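Local coordinates for uncharacterized protein AF_1796 (Archaeoglobus fulgidus, PDB 1VIM), which is of unknown function but probably binds a phosphorylated sugar or similar carbohydrate derivative and may isomerise it, at residues Leu34-Val37 against Gly38-Ile41; Gly100-Thr103 against Ser104-Asn107; Gln146-Asp149 against Glu150-Ser153. One frame throughout, in Å; residues are numbered along the deposited sequence.

Contact 1. Residues Leu34-Val37 against Gly38-Ile41; sequences LETV and GEMI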
loop_
_atom_site.group_PDB
_atom_site.type_symbol
_atom_site.label_atom_id
_atom_site.label_comp_id
_atom_site.label_asym_id
_atom_site.label_seq_id
_atom_site.Cartn_x
_atom_site.Cartn_y
_atom_site.Cartn_z
ATOM N N LEU A 34 -0.666 13.191 31.311
ATOM C CA LEU A 34 0.513 13.915 30.844
ATOM C C LEU A 34 1.808 13.180 31.185
ATOM O O LEU A 34 2.789 13.290 30.462
ATOM C CB LEU A 34 0.533 15.340 31.412
ATOM C CG LEU A 34 -0.668 16.192 30.985
ATOM C CD1 LEU A 34 -0.711 17.525 31.733
ATOM C CD2 LEU A 34 -0.608 16.431 29.487
ATOM N N GLU A 35 1.794 12.426 32.285
ATOM C CA GLU A 35 2.943 11.614 32.696
ATOM C C GLU A 35 3.192 10.553 31.619
ATOM O O GLU A 35 4.325 10.318 31.183
ATOM C CB GLU A 35 2.659 10.932 34.046
ATOM C CG GLU A 35 2.694 11.851 35.254
ATOM C CD GLU A 35 2.258 11.160 36.541
ATOM O OE1 GLU A 35 2.884 10.147 36.926
ATOM O OE2 GLU A 35 1.284 11.632 37.170
ATOM N N THR A 36 2.110 9.921 31.171
ATOM C CA THR A 36 2.217 8.905 30.150
ATOM C C THR A 36 2.677 9.488 28.803
ATOM O O THR A 36 3.483 8.887 28.114
ATOM C CB THR A 36 0.887 8.155 30.014
ATOM O OG1 THR A 36 0.520 7.654 31.313
ATOM C CG2 THR A 36 1.093 6.915 29.227
ATOM N N VAL A 37 2.202 10.675 28.458
ATOM C CA VAL A 37 2.691 11.348 27.273
ATOM C C VAL A 37 4.216 11.497 27.371
ATOM O O VAL A 37 4.923 11.192 26.422
ATOM C CB VAL A 37 2.037 12.723 27.106
ATOM C CG1 VAL A 37 2.744 13.535 26.018
ATOM C CG2 VAL A 37 0.535 12.558 26.807
ATOM N N GLY A 38 4.720 11.960 28.517
ATOM C CA GLY A 38 6.158 12.086 28.684
ATOM C C GLY A 38 6.911 10.775 28.504
ATOM O O GLY A 38 7.998 10.755 27.893
ATOM N N GLU A 39 6.360 9.679 29.046
ATOM C CA GLU A 39 6.989 8.349 28.937
ATOM C C GLU A 39 7.022 7.895 27.474
ATOM O O GLU A 39 8.004 7.303 27.004
ATOM C CB GLU A 39 6.247 7.306 29.785
ATOM C CG GLU A 39 6.387 7.524 31.284
ATOM C CD GLU A 39 5.348 6.760 32.082
ATOM O OE1 GLU A 39 4.572 5.973 31.482
ATOM O OE2 GLU A 39 5.306 6.951 33.325
ATOM N N MET A 40 5.932 8.157 26.757
ATOM C CA MET A 40 5.882 7.825 25.326
ATOM C C MET A 40 6.928 8.602 24.530
ATOM O O MET A 40 7.660 8.027 23.718
ATOM C CB MET A 40 4.473 8.074 24.761
ATOM C CG MET A 40 4.362 7.828 23.263
ATOM S SD MET A 40 2.639 7.880 22.738
ATOM C CE MET A 40 2.811 7.452 20.984
ATOM N N ILE A 41 7.021 9.914 24.778
ATOM C CA ILE A 41 8.055 10.723 24.123
ATOM C C ILE A 41 9.451 10.197 24.441
ATOM O O ILE A 41 10.296 10.074 23.558
ATOM C CB ILE A 41 7.933 12.213 24.520
ATOM C CG1 ILE A 41 6.662 12.776 23.893
ATOM C CG2 ILE A 41 9.151 13.033 24.027
ATOM C CD1 ILE A 41 6.299 14.179 24.374
#

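Contact 2. Residues Gly100-Thr103 against Ser104-Asn107; sequences GETT and SVVN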
loop_
_atom_site.group_PDB
_atom_site.type_symbol
_atom_site.label_atom_id
_atom_site.label_comp_id
_atom_site.label_asym_id
_atom_site.label_seq_id
_atom_site.Cartn_x
_atom_site.Cartn_y
_atom_site.Cartn_z
ATOM N N GLY A 100 -7.550 -2.769 21.679
ATOM C CA GLY A 100 -6.372 -3.472 22.155
ATOM C C GLY A 100 -6.445 -4.985 21.937
ATOM O O GLY A 100 -5.628 -5.727 22.506
ATOM N N GLU A 101 -7.365 -5.430 21.066
ATOM C CA GLU A 101 -7.555 -6.871 20.792
ATOM C C GLU A 101 -7.354 -7.209 19.324
ATOM O O GLU A 101 -7.411 -8.385 18.954
ATOM C CB GLU A 101 -8.951 -7.360 21.231
ATOM C CG GLU A 101 -9.257 -7.049 22.682
ATOM C CD GLU A 101 -8.311 -7.742 23.662
ATOM O OE1 GLU A 101 -7.688 -8.783 23.331
ATOM O OE2 GLU A 101 -8.171 -7.232 24.795
ATOM N N THR A 102 -7.093 -6.194 18.504
ATOM C CA THR A 102 -6.955 -6.362 17.062
ATOM C C THR A 102 -5.954 -7.470 16.793
ATOM O O THR A 102 -4.785 -7.362 17.176
ATOM C CB THR A 102 -6.421 -5.050 16.483
ATOM O OG1 THR A 102 -7.328 -3.981 16.793
ATOM C CG2 THR A 102 -6.383 -5.103 14.994
ATOM N N THR A 103 -6.397 -8.548 16.145
ATOM C CA THR A 103 -5.621 -9.784 16.148
ATOM C C THR A 103 -4.235 -9.615 15.534
ATOM O O THR A 103 -3.215 -10.015 16.127
ATOM C CB THR A 103 -6.393 -10.880 15.407
ATOM O OG1 THR A 103 -7.701 -10.972 15.989
ATOM C CG2 THR A 103 -5.736 -12.241 15.620
ATOM N N SER A 104 -4.179 -8.985 14.371
ATOM C CA SER A 104 -2.891 -8.856 13.698
ATOM C C SER A 104 -1.913 -8.007 14.515
ATOM O O SER A 104 -0.728 -8.332 14.603
ATOM C CB SER A 104 -3.095 -8.297 12.300
ATOM O OG SER A 104 -3.686 -7.030 12.390
ATOM N N VAL A 105 -2.433 -6.964 15.153
ATOM C CA VAL A 105 -1.604 -6.038 15.919
ATOM C C VAL A 105 -1.109 -6.716 17.201
ATOM O O VAL A 105 0.071 -6.611 17.554
ATOM C CB VAL A 105 -2.380 -4.744 16.206
ATOM C CG1 VAL A 105 -1.627 -3.819 17.169
ATOM C CG2 VAL A 105 -2.692 -4.027 14.899
ATOM N N VAL A 106 -1.984 -7.469 17.865
ATOM C CA VAL A 106 -1.562 -8.225 19.042
ATOM C C VAL A 106 -0.500 -9.275 18.690
ATOM O O VAL A 106 0.527 -9.390 19.373
ATOM C CB VAL A 106 -2.792 -8.862 19.711
ATOM C CG1 VAL A 106 -2.404 -9.914 20.758
ATOM C CG2 VAL A 106 -3.664 -7.768 20.363
ATOM N N ASN A 107 -0.722 -10.014 17.601
ATOM C CA ASN A 107 0.228 -11.069 17.234
ATOM C C ASN A 107 1.607 -10.492 16.880
ATOM O O ASN A 107 2.647 -11.020 17.318
ATOM C CB ASN A 107 -0.322 -11.914 16.081
ATOM C CG ASN A 107 -1.503 -12.773 16.497
ATOM O OD1 ASN A 107 -1.770 -12.955 17.691
ATOM N ND2 ASN A 107 -2.203 -13.323 15.500
#

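Contact 3. Residues Gln146-Asp149 against Glu150-Ser153; sequences QERD and EILS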
loop_
_atom_site.group_PDB
_atom_site.type_symbol
_atom_site.label_atom_id
_atom_site.label_comp_id
_atom_site.label_asym_id
_atom_site.label_seq_id
_atom_site.Cartn_x
_atom_site.Cartn_y
_atom_site.Cartn_z
ATOM N N GLN A 146 -19.667 8.262 30.438
ATOM C CA GLN A 146 -21.081 8.619 30.486
ATOM C C GLN A 146 -21.848 8.215 29.219
ATOM O O GLN A 146 -23.071 8.388 29.168
ATOM C CB GLN A 146 -21.242 10.129 30.742
ATOM C CG GLN A 146 -20.813 11.060 29.554
ATOM C CD GLN A 146 -20.920 12.578 29.850
ATOM O OE1 GLN A 146 -21.089 13.381 28.927
ATOM N NE2 GLN A 146 -20.817 12.957 31.115
ATOM N N GLU A 147 -21.156 7.709 28.193
ATOM C CA GLU A 147 -21.827 7.342 26.939
ATOM C C GLU A 147 -22.239 5.881 26.841
ATOM O O GLU A 147 -21.501 5.010 27.266
ATOM C CB GLU A 147 -20.916 7.637 25.753
ATOM C CG GLU A 147 -20.766 9.112 25.426
ATOM C CD GLU A 147 -19.740 9.357 24.341
ATOM O OE1 GLU A 147 -18.734 8.628 24.286
ATOM O OE2 GLU A 147 -19.961 10.275 23.523
ATOM N N ARG A 148 -23.393 5.622 26.240
ATOM C CA ARG A 148 -23.802 4.260 25.843
ATOM C C ARG A 148 -23.212 3.946 24.474
ATOM O O ARG A 148 -23.303 4.756 23.534
ATOM C CB ARG A 148 -25.321 4.163 25.781
ATOM C CG ARG A 148 -26.006 4.150 27.143
ATOM C CD ARG A 148 -27.494 3.790 27.065
ATOM N NE ARG A 148 -27.737 2.387 26.693
ATOM C CZ ARG A 148 -27.706 1.356 27.540
ATOM N NH1 ARG A 148 -27.452 1.550 28.829
ATOM N NH2 ARG A 148 -27.942 0.120 27.096
ATOM N N ASP A 149 -22.624 2.759 24.354
ATOM C CA ASP A 149 -21.980 2.401 23.105
ATOM C C ASP A 149 -22.928 2.358 21.926
ATOM O O ASP A 149 -22.571 2.818 20.835
ATOM C CB ASP A 149 -21.241 1.076 23.254
ATOM C CG ASP A 149 -20.385 0.780 22.063
ATOM O OD1 ASP A 149 -20.838 0.015 21.198
ATOM O OD2 ASP A 149 -19.279 1.318 21.893
ATOM N N GLU A 150 -24.138 1.849 22.134
ATOM C CA GLU A 150 -25.118 1.735 21.065
ATOM C C GLU A 150 -25.497 3.086 20.475
ATOM O O GLU A 150 -25.731 3.211 19.272
ATOM C CB GLU A 150 -26.360 0.974 21.564
ATOM C CG GLU A 150 -26.624 1.085 23.072
ATOM C CD GLU A 150 -25.768 0.141 23.904
ATOM O OE1 GLU A 150 -25.948 -1.095 23.794
ATOM O OE2 GLU A 150 -24.903 0.620 24.667
ATOM N N ILE A 151 -25.603 4.102 21.330
ATOM C CA ILE A 151 -25.990 5.420 20.851
ATOM C C ILE A 151 -24.810 6.053 20.121
ATOM O O ILE A 151 -24.982 6.630 19.041
ATOM C CB ILE A 151 -26.462 6.277 22.047
ATOM C CG1 ILE A 151 -27.714 5.626 22.648
ATOM C CG2 ILE A 151 -26.705 7.706 21.613
ATOM C CD1 ILE A 151 -28.198 6.310 23.928
ATOM N N LEU A 152 -23.626 5.975 20.721
ATOM C CA LEU A 152 -22.425 6.511 20.083
ATOM C C LEU A 152 -22.172 5.858 18.722
ATOM O O LEU A 152 -21.857 6.558 17.768
ATOM C CB LEU A 152 -21.198 6.370 20.991
ATOM C CG LEU A 152 -19.860 6.868 20.420
ATOM C CD1 LEU A 152 -19.894 8.364 19.999
ATOM C CD2 LEU A 152 -18.714 6.585 21.390
ATOM N N SER A 153 -22.348 4.537 18.620
ATOM C CA SER A 153 -21.981 3.823 17.414
ATOM C C SER A 153 -22.901 4.123 16.241
ATOM O O SER A 153 -22.545 3.884 15.068
ATOM C CB SER A 153 -21.992 2.324 17.681
ATOM O OG SER A 153 -20.967 2.002 18.637
#

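Contact 1. Residues Leu34-Val37 against Gly38-Ile41
Val37 and Ile41 lie one turn apart at the start of helix 34-46, their side chains side by side and pointing the same way. Val37 CG1 meets Ile41 CD1 at 4.0 Å; it gets there because CG1 is anti to the backbone N (chi1 169°), which carries it up the helix. Beneath them the backbone bond from Ile41 N to Val37 O, 3.0 Å, is close to straight. This is the tightly packed side: Val37, Met40 and Ile41 all rest on Leu173 of helix 160-181, Met40 also reaches Val120 and Val122 of strand 118-123, and Val37 packs on Leu14 of the second subunit.

Round the helix the packing gives way. Glu35 and Glu39 share the exposed side, and Glu39 lies back along the turn below it, its CG 3.5 Å from Glu35 O. Thr36 marks the border, with CG2 4.3 Å from Glu39 OE1 and its side chain touching Val136 and Met138 of strand 136-139.

The chemistry is that of an amphipathic helix: one apolar face is buried against the sheet and helix 160-181, while two acidic residues, Glu35 and Glu39, lie on the exposed side.

Contact 2. Residues Gly100-Thr103 against Ser104-Asn107
The loop that follows strand 92-96 turns here into helix 103-115, a beta-loop-alpha connection of the SIS domain with Thr102 in the N-cap position. A loop rich in serine and threonine at a helix start is consistent with the phosphosugar-binding loop of SIS domains. Thr102 does not cap with its side chain: OG1 bonds instead to Ser97 OG and to Glu197 OE2 of the second subunit. What it gives the helix is its carbonyl, since Val106 N reaches Thr102 O at 2.9 Å in an almost straight bond (170°). Val106 CG2 lies over the loop, 3.4 Å from Thr102 O and 3.6 Å from Gly100 O. Thr102 CG2 meets Val105 CG2 at 3.8 Å.

Thr103 and Asn107 run side by side one turn apart. Asn107 N bonds to Thr103 O at 2.9 Å. With Thr103 OG1 beside the backbone N (chi1 -53°), CG2 falls anti to it and comes to 3.7 Å from Asn107 ND2. Asn107 also touches Asn107 of the third subunit.

Around this first turn, Val105 and Val106 pack on helix 129-133 through Leu130, Ser129 and Met133, while Thr102 and Ser104 face Ala55 in the loop just beyond strand 50-53.

Contact 3. Residues Gln146-Asp149 against Glu150-Ser153
Arg148 and Glu150 cross at the N-terminal end of the short helix 149-155, where Arg148 takes the N-cap position. Their guanidinium and carboxylate planes are inclined by 37°, and Glu150 OE2 lies well out of the guanidinium plane, 3.9 Å from Arg148 NE. This is a long salt bridge made by charge alone, with no N-H aimed at the oxygen. In Glu150 a chi1 of 27°, away from the staggered positions, and a turn about CB-CG (chi2 -81°) bring the carboxylate back toward the residues before it. OE2 thus runs along Arg148 from CB, 3.7 Å away, to the guanidinium.

Ile151 meets the aliphatic part of the same arginine, its CD1 lying by CB and CD and 4.0 Å from Arg148 CB.

Glu147 and Leu152 cross obliquely on the buried side. Leu152 CD2 lies 3.5 Å from Glu147 OE1, while the carboxylate is held from elsewhere: OE1 accepts from Met144 N, and OE2 bonds to His24 NE2 of helix 12-31. Val20 of that helix packs on both Glu147 and Leu152, so the pair joins the new helix to the long N-terminal one.

The backbone sets the first turn. At the second carbonyl, Asp149 O takes Ser153 N at 2.8 Å, and in one modelled conformer Ser153 OG bonds to it too. At the first, Ile151 N adds a weak bond to Arg148 O, and Leu152 N reaches that same oxygen at 3.1 Å, almost straight.

From the N terminus the three contacts come in series; none nests in or crosses another, and each lies within one unbroken run of chain. Contact 1 is the opening of helix 34-46, before strand 50-53, packed on the sheet beside strands 118-123 and 136-139. Contact 2 comes after strand 92-96 and turns the chain into helix 103-115. Contact 3 follows strand 136-139 and starts helix 149-155, at the side of helix 12-31. Their centres are 23 to 29 Å apart and no two touch. Contacts 2 and 3 are both loop-to-helix turns, whereas contact 1 lies wholly in a helix. Contacts 1 and 2 both touch the second subunit.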